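Glutaredoxin (Chlorella sorokiniana, PDB 4I2U) probably catalyses glutathione-dependent thiol-disulfide exchange on a thioredoxin fold, helping to maintain the redox balance of the cell. Local coordinates at residues V98-R101 with V105-E108. Sequence-based numbering, arbitrary orientation.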
loop_
_atom_site.group_PDB
_atom_site.type_symbol
_atom_site.label_atom_id
_atom_site.label_comp_id
_atom_site.label_asym_id
_atom_site.label_seq_id
_atom_site.Cartn_x
_atom_site.Cartn_y
_atom_site.Cartn_z
ATOM N N VAL A 98 3.999 -10.306 -10.286
ATOM C CA VAL A 98 5.203 -11.018 -9.885
ATOM C C VAL A 98 5.460 -10.807 -8.396
ATOM O O VAL A 98 5.740 -11.757 -7.665
ATOM C CB VAL A 98 6.440 -10.570 -10.712
ATOM C CG1 VAL A 98 7.741 -11.158 -10.131
ATOM C CG2 VAL A 98 6.273 -10.963 -12.174
ATOM N N MET A 99 5.370 -9.567 -7.934
ATOM C CA MET A 99 5.583 -9.299 -6.515
ATOM C C MET A 99 4.574 -9.984 -5.622
ATOM O O MET A 99 4.921 -10.503 -4.552
ATOM C CB MET A 99 5.565 -7.799 -6.247
ATOM C CG MET A 99 6.785 -7.108 -6.825
ATOM S SD MET A 99 6.981 -5.395 -6.365
ATOM C CE MET A 99 5.680 -4.728 -7.293
ATOM N N LEU A 100 3.317 -9.987 -6.035
ATOM C CA LEU A 100 2.274 -10.634 -5.237
ATOM C C LEU A 100 2.459 -12.145 -5.192
ATOM O O LEU A 100 2.271 -12.758 -4.139
ATOM C CB LEU A 100 0.900 -10.277 -5.787
ATOM C CG LEU A 100 0.464 -8.814 -5.686
ATOM C CD1 LEU A 100 -0.832 -8.628 -6.418
ATOM C CD2 LEU A 100 0.299 -8.364 -4.243
ATOM N N ARG A 101 2.843 -12.748 -6.305
ATOM C CA ARG A 101 3.126 -14.175 -6.290
ATOM C C ARG A 101 4.332 -14.471 -5.395
ATOM O O ARG A 101 4.319 -15.419 -4.607
ATOM C CB ARG A 101 3.366 -14.703 -7.703
ATOM C CG ARG A 101 2.097 -14.772 -8.531
ATOM C CD ARG A 101 2.236 -15.591 -9.819
ATOM N NE ARG A 101 3.118 -14.927 -10.770
ATOM C CZ ARG A 101 2.728 -14.097 -11.742
ATOM N NH1 ARG A 101 1.448 -13.822 -11.975
ATOM N NH2 ARG A 101 3.647 -13.551 -12.499
ATOM N N VAL A 105 0.689 -14.362 -1.948
ATOM C CA VAL A 105 -0.710 -13.972 -1.843
ATOM C C VAL A 105 -1.440 -14.000 -3.176
ATOM O O VAL A 105 -2.602 -13.584 -3.260
ATOM C CB VAL A 105 -0.877 -12.563 -1.187
ATOM C CG1 VAL A 105 -0.322 -12.565 0.218
ATOM C CG2 VAL A 105 -0.243 -11.462 -2.034
ATOM N N LEU A 106 -0.764 -14.494 -4.210
ATOM C CA LEU A 106 -1.373 -14.647 -5.524
ATOM C C LEU A 106 -0.883 -15.939 -6.124
ATOM O O LEU A 106 0.322 -16.196 -6.153
ATOM C CB LEU A 106 -1.010 -13.452 -6.415
ATOM C CG LEU A 106 -1.473 -13.461 -7.872
ATOM C CD1 LEU A 106 -2.998 -13.519 -7.952
ATOM C CD2 LEU A 106 -0.952 -12.234 -8.597
ATOM N N LEU A 107 -1.813 -16.760 -6.595
ATOM C CA LEU A 107 -1.490 -17.961 -7.349
ATOM C C LEU A 107 -1.395 -17.683 -8.837
ATOM O O LEU A 107 -2.022 -16.754 -9.350
ATOM C CB LEU A 107 -2.598 -19.003 -7.157
ATOM C CG LEU A 107 -2.882 -19.416 -5.720
ATOM C CD1 LEU A 107 -4.118 -20.312 -5.659
ATOM C CD2 LEU A 107 -1.685 -20.119 -5.126
ATOM N N GLU A 108 -0.639 -18.517 -9.548
ATOM C CA GLU A 108 -0.729 -18.571 -10.994
ATOM C C GLU A 108 -2.100 -19.143 -11.354
ATOM O O GLU A 108 -2.605 -20.023 -10.660
ATOM C CB GLU A 108 0.384 -19.453 -11.572
ATOM C CG GLU A 108 1.778 -19.057 -11.114
ATOM C CD GLU A 108 2.823 -19.198 -12.210
ATOM O OE1 GLU A 108 2.528 -18.823 -13.367
ATOM O OE2 GLU A 108 3.938 -19.684 -11.913
HETATM O O HOH W 1 -1.173 -14.968 -11.164
#
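Val105 turns its backbone N-H back onto the carbonyl of Leu100, N to O 3.1 Å, in a nearly straight bond reaching five positions back along the chain. Beside it Val105 CG2 lies 3.8 Å from Leu100 CD2. A 6→1 bond with an apolar pair next to it is consistent with a Schellman motif ending helix 95-102. Branched aliphatic residues suit both places, since Leu100 also packs on Phe38, Leu39 and Ile76, and Val105 on Leu39.

Leu106 follows, its CB 3.8 Å from Leu100 CB. Its CG, anti to the backbone N (chi1 176°), is brought within 3.9 Å of Arg101 CG. The Leu106 carbonyl O receives a CA-H...O contact from Arg101 CA at 3.5 Å.

Arginine suits this flank because its methylenes are apolar and its end polar: Arg101 CD rests against Glu108 CG at 3.7 Å. Leu107 and Glu108 probably come from the expression tag. The bend at chi3 (-68°) turns one guanidinium face toward Val98 N, which sits off-centre near its rim. At the guanidinium edge, Arg101 NH1 donates to a water O at 3.0 Å, and that water donates to Leu107 O.

Were Arg101 cut back to an alanine, the bridging water would probably lose its donor and one side of Leu106 its cover. With Arg101 NE 4.7 Å from Glu108 OE1, charge attraction is probably modest; the backbone bond at Val105 and the aliphatic contacts of Leu106, helped by the water bridge, probably fix the start of the tail.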